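Long-range contacts in aspartate aminotransferase (Giardia lamblia, PDB 3MEB), which probably catalyses the pyridoxal 5'-phosphate-dependent exchange of an amino group between L-aspartate and 2-oxoglutarate, giving oxaloacetate and L-glutamate: residues Thr177-Asp182 with Asn213-Asp218; Pro229-Lys234 with Ala265-Leu270; Trp409-Val414 with Asp431-Ala436. One frame throughout, in Å; residues are numbered along the deposited sequence.

Contact 1 of 3, residues Thr177-Asp182 with Asn213-Asp218; sequences TYLRKD and NPSGID. With EDO (1,2-ethanediol), chain J; SO4 (sulfate ion), chain C.
Y178 and L179 join S215 and I217 in a loop-to-loop contact, one hydrogen bond with a small apolar patch beside it, between the loop after strand 174-176, outermost in this chain's large sheet, and the loop leading from strand 204-208 to helix 221-234. With CG anti to the backbone N (chi1 -160°), the ring is carried across to the other loop, where Y178 OH donates to I217 O at 2.7 Å. The donor is tilted 18° from the carbonyl plane, with a C=O...O angle of 143°. A 1,2-ethanediol molecule, probably from the crystallisation liquor, donates from its O1 to the same hydroxyl, so Y178 OH is gripped twice. S215 OG lies in the ring plane at the edge, 3.7 Å from Y178 CE2, while H212 stacks on the ring and F219 meets it edge-to-face.

L179 CD1 lies 4.0 Å from S215 CB, and L179 CD2 packs on I217 CG1 at 4.1 Å as well as on S215, the leucine and isoleucine crossing at about a right angle. S215 OG accepts from I217 N at 3.1 Å, closing an ST turn, and is also hydrogen-bonded to H212 ND1. In the same loop D218 OD2 and OD1 accept from the backbone N of A211 and H212.

N213, followed by a cis peptide bond to P214, lines the cofactor pocket; its OD1 accepts from R419, and its ND2 donates to a sulfate ion, probably also from the liquor, which R419, W155, G57 and K277 bind too. This asparagine-proline loop belongs to the pyridoxal-phosphate site of the aspartate aminotransferase family.

Contact 2 of 3, residues Pro229-Lys234 with Ala265-Leu270; sequences PIMKEK and AGVEVL
M231 and K232, near the C-terminal end of helix 221-234, lie against A265-V267, the turn that leads from helix 257-264 into strand 269-274. The contact joins two successive beta-alpha-beta crossovers of the large aminotransferase domain: helix 221-234, the crossover from strand 204-208 to strand 237-242, meets the end of the next one, where helix 257-264 runs into strand 269-274.

Along the helix, L228 comes before the segment and already meets A265 and V267. M231 is next. Its CB is directed at the turn and comes within 4.3 Å of V267 CG2, an apolar touch on the buried side; the M231 side chain also packs on I196, A238 and F262, so this helix turn is wedged between helix 189-198, strand 237-242 and helix 257-264.

K232 follows and has more of its own surface covered than any other residue of the helix segment. Its chain is bent at chi2 (-70°) and again at chi3 (-70°), and the two bends bring CD and CE alongside the A265 carbonyl and V267. CD rests 3.9 Å from V267 CG2, the two side chains crossing obliquely. Beyond it, K234 turns its ammonium group the other way, to the carbonyl oxygens of Q197 and A199.

Across from the helix, the turn closes helix 257-264 with a Schellman motif. G266 has positive phi (88°), a conformation that suits glycine. The end of the lysine chain is set beside the carbonyls of this cap: K232 CE lies 3.1 Å from A265 O, and K232 NZ stands 3.5 Å from G266 O.

Contact 3 of 3, residues Trp409-Val414 with Asp431-Ala436; sequences WSIYLV and DYVAEA
W409 and I411 meet Y432, V433, E435 and A436 on one side of helix 430-443, in a contact of one hydrogen bond, two aromatic interactions and an aliphatic cluster. The polar element is the bond from Y432 OH to W409 O, 2.7 Å long, with the donor tilted 31° from the carbonyl plane. W409 closes helix 399-409, and the bond thus ties a carbonyl at that helix's end to the next helix.

Two aromatic interactions accompany this bond. The six-membered ring of W409 turns its edge to the face of Y432 in an offset edge-to-face pair, centroids 5.4 Å apart and planes at 68°. Over one face of the indole sits A436, its CB 3.6 Å from the centroid of the five-membered ring, a CH-pi contact. E435 passes the far end of the indole, with its CG 3.9 Å from W409 CH2 and its extended chain at about a right angle to the tryptophan side chain. The indole NE1 is bonded to D439, one turn further along the helix, so both its polar edge and its face are engaged by helix 430-443.

I411 supplies the aliphatic part. Its CD1 reaches the helix surface between three residues: 3.9 Å from Y432 CE2, 4.2 Å from V433 CG2, and only 3.3 Å from A436 CB, a tight carbon pair.

The contact packs the C-terminal helix on the small two-stranded sheet, in the small domain of the aminotransferase fold and away from the cofactor. The axes of strand 411-413 and helical segment 431-436 approach to 10.8 Å and cross at -77°. Strand 52-54, the parallel partner of 411-413, also packs on Y432 and V433, L405 of helix 399-409 touches A436, and helix 340-370 covers V433 and A434.

All three contacts are partly buried. Contact 1 lies nearest the chain centre, touches no exposed residue and includes a cofactor-pocket residue; contact 2 carries its exposed K232 at the surface. Contacts 2 and 3 lie away from the cofactor site, on opposite sides of the chain centre and about 44 Å apart between centres. Helix 221-234 relates the first two: contact 1 uses the loop that enters it, contact 2 its last turns. Contact 3 instead joins the end of helix 399-409 and strand 411-413 to helix 430-443. A tyrosine hydroxyl bonded to a backbone carbonyl recurs in contacts 1 and 3, whereas contact 2 relies on lysine methylenes and a valine. Contact 3 buries the most surface.

Contact 1 of 3, residues Thr177-Asp182 with Asn213-Asp218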
# COMPACT_ATOMS: atom_id res chain seq x y z
N THR A 177 -23.76 -3.05 -21.18
CA THR A 177 -25.02 -2.73 -20.57
C THR A 177 -25.17 -3.52 -19.27
O THR A 177 -24.99 -4.75 -19.23
CB THR A 177 -26.20 -3.08 -21.48
OG1 THR A 177 -26.17 -2.23 -22.63
CG2 THR A 177 -27.51 -2.90 -20.76
N TYR A 178 -25.52 -2.78 -18.23
CA TYR A 178 -25.85 -3.40 -16.97
C TYR A 178 -27.33 -3.13 -16.64
O TYR A 178 -28.16 -3.93 -17.06
CB TYR A 178 -24.86 -3.00 -15.89
CG TYR A 178 -24.87 -3.96 -14.71
CD1 TYR A 178 -24.22 -5.18 -14.79
CD2 TYR A 178 -25.52 -3.64 -13.54
CE1 TYR A 178 -24.22 -6.06 -13.74
CE2 TYR A 178 -25.52 -4.54 -12.45
CZ TYR A 178 -24.85 -5.75 -12.58
OH TYR A 178 -24.83 -6.67 -11.57
N LEU A 179 -27.69 -2.04 -15.95
CA LEU A 179 -29.11 -1.76 -15.63
C LEU A 179 -29.86 -1.19 -16.82
O LEU A 179 -29.24 -0.63 -17.72
CB LEU A 179 -29.23 -0.75 -14.49
CG LEU A 179 -28.63 -1.11 -13.13
CD1 LEU A 179 -28.87 0.06 -12.15
CD2 LEU A 179 -29.20 -2.45 -12.62
N ARG A 180 -31.19 -1.28 -16.77
CA ARG A 180 -32.07 -0.81 -17.86
C ARG A 180 -31.99 0.67 -18.09
O ARG A 180 -31.90 1.43 -17.14
CB ARG A 180 -33.53 -1.11 -17.56
CG ARG A 180 -33.82 -2.52 -17.22
CD ARG A 180 -35.19 -2.93 -17.62
NE ARG A 180 -36.24 -2.01 -17.19
CZ ARG A 180 -37.42 -2.40 -16.69
NH1 ARG A 180 -37.70 -3.69 -16.51
NH2 ARG A 180 -38.31 -1.48 -16.34
N LYS A 181 -32.13 1.06 -19.35
CA LYS A 181 -32.14 2.48 -19.71
C LYS A 181 -33.11 3.28 -18.84
O LYS A 181 -32.73 4.33 -18.31
CB LYS A 181 -32.48 2.66 -21.20
N ASP A 182 -34.34 2.78 -18.68
CA ASP A 182 -35.38 3.53 -17.96
C ASP A 182 -35.12 3.80 -16.46
O ASP A 182 -35.95 4.44 -15.82
CB ASP A 182 -36.78 2.92 -18.18
CG ASP A 182 -36.96 1.52 -17.57
OD1 ASP A 182 -36.17 1.09 -16.69
OD2 ASP A 182 -37.92 0.84 -17.98
N ASN A 213 -22.03 -3.23 -6.66
CA ASN A 213 -21.97 -1.95 -5.95
C ASN A 213 -21.92 -0.89 -7.06
O ASN A 213 -20.95 -0.87 -7.79
CB ASN A 213 -20.72 -1.95 -5.12
CG ASN A 213 -20.52 -0.69 -4.35
OD1 ASN A 213 -21.24 0.29 -4.50
ND2 ASN A 213 -19.51 -0.72 -3.49
N PRO A 214 -22.94 -0.01 -7.15
CA PRO A 214 -23.89 0.36 -6.10
C PRO A 214 -25.30 -0.22 -6.15
O PRO A 214 -26.07 0.02 -5.21
CB PRO A 214 -23.97 1.87 -6.29
CG PRO A 214 -23.98 2.00 -7.82
CD PRO A 214 -23.05 0.91 -8.31
N SER A 215 -25.63 -0.98 -7.21
CA SER A 215 -27.04 -1.27 -7.61
C SER A 215 -27.70 -2.33 -6.76
O SER A 215 -28.91 -2.30 -6.56
CB SER A 215 -27.14 -1.71 -9.06
OG SER A 215 -26.79 -3.07 -9.26
N GLY A 216 -26.91 -3.30 -6.31
CA GLY A 216 -27.44 -4.39 -5.47
C GLY A 216 -28.23 -5.39 -6.28
O GLY A 216 -29.00 -6.20 -5.72
N ILE A 217 -28.13 -5.27 -7.62
CA ILE A 217 -28.78 -6.21 -8.56
C ILE A 217 -27.66 -7.03 -9.18
O ILE A 217 -26.69 -6.46 -9.67
CB ILE A 217 -29.51 -5.46 -9.72
CG1 ILE A 217 -30.44 -4.33 -9.21
CG2 ILE A 217 -30.29 -6.44 -10.59
CD1 ILE A 217 -31.29 -4.71 -8.05
N ASP A 218 -27.78 -8.36 -9.13
CA ASP A 218 -26.73 -9.26 -9.59
C ASP A 218 -27.25 -10.08 -10.77
O ASP A 218 -28.46 -10.31 -10.91
CB ASP A 218 -26.33 -10.24 -8.44
CG ASP A 218 -25.43 -9.63 -7.36
OD1 ASP A 218 -24.96 -8.46 -7.46
OD2 ASP A 218 -25.17 -10.36 -6.34
C1 EDO J . -22.48 -8.83 -11.54
O1 EDO J . -22.21 -7.42 -11.45
C2 EDO J . -23.09 -9.35 -10.24
O2 EDO J . -23.76 -10.60 -10.38
S SO4 C . -17.74 1.60 -0.46
O1 SO4 C . -18.35 1.49 -1.81
O2 SO4 C . -18.49 2.50 0.41
O3 SO4 C . -17.66 0.28 0.10
O4 SO4 C . -16.40 2.11 -0.67

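Contact 2 of 3, residues Pro229-Lys234 with Ala265-Leu270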
# COMPACT_ATOMS: atom_id res chain seq x y z
N PRO A 229 -20.66 -19.44 -22.25
CA PRO A 229 -20.28 -19.75 -23.64
C PRO A 229 -19.86 -18.53 -24.51
O PRO A 229 -19.10 -18.72 -25.47
CB PRO A 229 -21.56 -20.38 -24.21
CG PRO A 229 -22.66 -19.82 -23.33
CD PRO A 229 -22.05 -19.82 -21.98
N ILE A 230 -20.37 -17.33 -24.20
CA ILE A 230 -20.00 -16.13 -24.94
C ILE A 230 -18.52 -15.83 -24.63
O ILE A 230 -17.71 -15.55 -25.51
CB ILE A 230 -20.85 -14.89 -24.51
CG1 ILE A 230 -22.35 -15.08 -24.79
CG2 ILE A 230 -20.37 -13.61 -25.20
CD1 ILE A 230 -23.20 -14.01 -24.09
N MET A 231 -18.19 -15.92 -23.35
CA MET A 231 -16.84 -15.67 -22.85
C MET A 231 -15.85 -16.68 -23.43
O MET A 231 -14.73 -16.30 -23.81
CB MET A 231 -16.84 -15.71 -21.32
CG MET A 231 -17.65 -14.62 -20.66
SD MET A 231 -16.97 -12.95 -20.78
CE MET A 231 -15.43 -13.08 -19.88
N LYS A 232 -16.27 -17.94 -23.50
CA LYS A 232 -15.47 -19.02 -24.09
C LYS A 232 -15.30 -18.78 -25.58
O LYS A 232 -14.18 -18.81 -26.09
CB LYS A 232 -16.13 -20.39 -23.90
CG LYS A 232 -16.10 -20.97 -22.44
CD LYS A 232 -14.70 -21.37 -22.01
CE LYS A 232 -14.18 -22.60 -22.73
NZ LYS A 232 -12.68 -22.63 -22.55
N GLU A 233 -16.41 -18.53 -26.28
CA GLU A 233 -16.40 -18.35 -27.74
C GLU A 233 -15.56 -17.15 -28.16
O GLU A 233 -14.82 -17.23 -29.14
CB GLU A 233 -17.82 -18.16 -28.28
CG GLU A 233 -17.86 -17.70 -29.75
CD GLU A 233 -19.26 -17.57 -30.31
OE1 GLU A 233 -20.25 -17.87 -29.60
OE2 GLU A 233 -19.37 -17.16 -31.49
N LYS A 234 -15.69 -16.05 -27.43
CA LYS A 234 -14.94 -14.81 -27.72
C LYS A 234 -13.53 -14.74 -27.09
O LYS A 234 -12.79 -13.77 -27.32
CB LYS A 234 -15.76 -13.62 -27.22
CG LYS A 234 -17.14 -13.49 -27.82
CD LYS A 234 -17.05 -12.98 -29.27
CE LYS A 234 -16.53 -11.55 -29.34
NZ LYS A 234 -16.89 -10.86 -30.62
N ALA A 265 -14.79 -23.94 -16.25
CA ALA A 265 -15.04 -23.98 -17.69
C ALA A 265 -13.85 -23.57 -18.58
O ALA A 265 -13.95 -23.66 -19.80
CB ALA A 265 -16.25 -23.13 -18.02
N GLY A 266 -12.74 -23.10 -17.97
CA GLY A 266 -11.56 -22.69 -18.73
C GLY A 266 -11.55 -21.24 -19.20
O GLY A 266 -10.82 -20.90 -20.12
N VAL A 267 -12.36 -20.39 -18.59
CA VAL A 267 -12.31 -18.99 -18.86
C VAL A 267 -11.13 -18.48 -18.05
O VAL A 267 -10.95 -18.85 -16.88
CB VAL A 267 -13.58 -18.23 -18.40
CG1 VAL A 267 -13.44 -16.72 -18.69
CG2 VAL A 267 -14.82 -18.79 -19.07
N GLU A 268 -10.31 -17.65 -18.67
CA GLU A 268 -9.16 -17.11 -17.95
C GLU A 268 -9.61 -15.88 -17.17
O GLU A 268 -10.28 -15.01 -17.71
CB GLU A 268 -8.01 -16.79 -18.93
CG GLU A 268 -7.55 -18.07 -19.64
CD GLU A 268 -6.25 -17.93 -20.34
OE1 GLU A 268 -6.24 -17.36 -21.45
OE2 GLU A 268 -5.22 -18.42 -19.80
N VAL A 269 -9.31 -15.86 -15.86
CA VAL A 269 -9.81 -14.81 -14.97
C VAL A 269 -8.73 -14.16 -14.14
O VAL A 269 -7.66 -14.74 -13.91
CB VAL A 269 -10.89 -15.36 -14.02
CG1 VAL A 269 -11.86 -16.29 -14.77
CG2 VAL A 269 -10.27 -16.01 -12.79
N LEU A 270 -8.98 -12.91 -13.75
CA LEU A 270 -8.35 -12.32 -12.59
C LEU A 270 -9.43 -12.13 -11.50
O LEU A 270 -10.64 -11.99 -11.79
CB LEU A 270 -7.69 -10.98 -12.94
CG LEU A 270 -6.37 -11.04 -13.75
CD1 LEU A 270 -6.57 -11.30 -15.20
CD2 LEU A 270 -5.64 -9.71 -13.61

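Contact 3 of 3, residues Trp409-Val414 with Asp431-Ala436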
# COMPACT_ATOMS: atom_id res chain seq x y z
N TRP A 409 -31.95 16.53 8.42
CA TRP A 409 -32.08 15.36 9.32
C TRP A 409 -30.76 14.69 9.79
O TRP A 409 -30.78 13.70 10.55
CB TRP A 409 -32.97 14.31 8.65
CG TRP A 409 -34.37 14.77 8.47
CD1 TRP A 409 -34.86 15.50 7.43
CD2 TRP A 409 -35.47 14.55 9.37
NE1 TRP A 409 -36.19 15.75 7.62
CE2 TRP A 409 -36.59 15.17 8.80
CE3 TRP A 409 -35.60 13.90 10.59
CZ2 TRP A 409 -37.85 15.16 9.42
CZ3 TRP A 409 -36.85 13.88 11.21
CH2 TRP A 409 -37.95 14.52 10.62
N SER A 410 -29.63 15.24 9.34
CA SER A 410 -28.30 14.69 9.60
C SER A 410 -28.20 13.19 9.27
O SER A 410 -27.59 12.42 10.00
CB SER A 410 -27.85 15.00 11.04
OG SER A 410 -27.63 16.41 11.26
N ILE A 411 -28.82 12.79 8.16
CA ILE A 411 -28.69 11.44 7.63
C ILE A 411 -27.79 11.48 6.40
O ILE A 411 -28.06 12.23 5.46
CB ILE A 411 -30.07 10.88 7.27
CG1 ILE A 411 -30.95 10.78 8.53
CG2 ILE A 411 -29.95 9.53 6.64
CD1 ILE A 411 -32.40 10.42 8.24
N TYR A 412 -26.71 10.68 6.40
CA TYR A 412 -25.67 10.73 5.36
C TYR A 412 -25.76 9.54 4.39
O TYR A 412 -25.52 8.39 4.77
CB TYR A 412 -24.28 10.83 6.02
CG TYR A 412 -24.12 12.15 6.74
CD1 TYR A 412 -23.63 13.25 6.09
CD2 TYR A 412 -24.55 12.30 8.05
CE1 TYR A 412 -23.51 14.47 6.73
CE2 TYR A 412 -24.45 13.51 8.70
CZ TYR A 412 -23.93 14.60 8.03
OH TYR A 412 -23.84 15.85 8.66
N LEU A 413 -26.15 9.85 3.16
CA LEU A 413 -26.25 8.91 2.06
C LEU A 413 -25.33 9.35 0.95
O LEU A 413 -24.98 10.53 0.85
CB LEU A 413 -27.67 8.95 1.46
CG LEU A 413 -28.79 8.44 2.34
CD1 LEU A 413 -29.89 9.49 2.46
CD2 LEU A 413 -29.30 7.17 1.76
N VAL A 414 -24.99 8.40 0.10
CA VAL A 414 -24.30 8.70 -1.15
C VAL A 414 -25.22 9.39 -2.13
O VAL A 414 -26.33 8.92 -2.44
CB VAL A 414 -23.73 7.42 -1.79
CG1 VAL A 414 -23.18 7.72 -3.19
CG2 VAL A 414 -22.68 6.82 -0.88
N ASP A 431 -36.88 4.09 12.30
CA ASP A 431 -38.10 4.87 12.17
C ASP A 431 -37.77 6.33 11.96
O ASP A 431 -38.49 7.03 11.28
CB ASP A 431 -39.01 4.69 13.37
CG ASP A 431 -40.43 5.04 13.03
OD1 ASP A 431 -40.99 4.40 12.12
OD2 ASP A 431 -40.95 5.99 13.64
N TYR A 432 -36.67 6.78 12.55
CA TYR A 432 -36.19 8.12 12.31
C TYR A 432 -35.84 8.30 10.83
O TYR A 432 -36.26 9.27 10.19
CB TYR A 432 -34.99 8.39 13.19
CG TYR A 432 -34.37 9.74 13.00
CD1 TYR A 432 -34.91 10.87 13.63
CD2 TYR A 432 -33.22 9.90 12.21
CE1 TYR A 432 -34.34 12.12 13.45
CE2 TYR A 432 -32.63 11.16 12.05
CZ TYR A 432 -33.19 12.25 12.67
OH TYR A 432 -32.61 13.48 12.50
N VAL A 433 -35.10 7.34 10.27
CA VAL A 433 -34.70 7.39 8.85
C VAL A 433 -35.93 7.37 7.96
O VAL A 433 -36.01 8.12 7.02
CB VAL A 433 -33.72 6.24 8.48
CG1 VAL A 433 -33.41 6.22 6.98
CG2 VAL A 433 -32.47 6.37 9.27
N ALA A 434 -36.91 6.56 8.30
CA ALA A 434 -38.15 6.53 7.51
C ALA A 434 -38.98 7.86 7.59
O ALA A 434 -39.40 8.39 6.56
CB ALA A 434 -38.98 5.33 7.91
N GLU A 435 -39.17 8.39 8.80
CA GLU A 435 -39.77 9.73 8.98
C GLU A 435 -39.07 10.81 8.16
O GLU A 435 -39.72 11.68 7.57
CB GLU A 435 -39.72 10.16 10.45
CG GLU A 435 -40.39 11.47 10.71
CD GLU A 435 -40.39 11.84 12.18
OE1 GLU A 435 -39.69 11.17 12.98
OE2 GLU A 435 -41.08 12.81 12.53
N ALA A 436 -37.75 10.76 8.12
CA ALA A 436 -36.97 11.71 7.35
C ALA A 436 -37.19 11.55 5.86
O ALA A 436 -37.33 12.52 5.15
CB ALA A 436 -35.46 11.61 7.69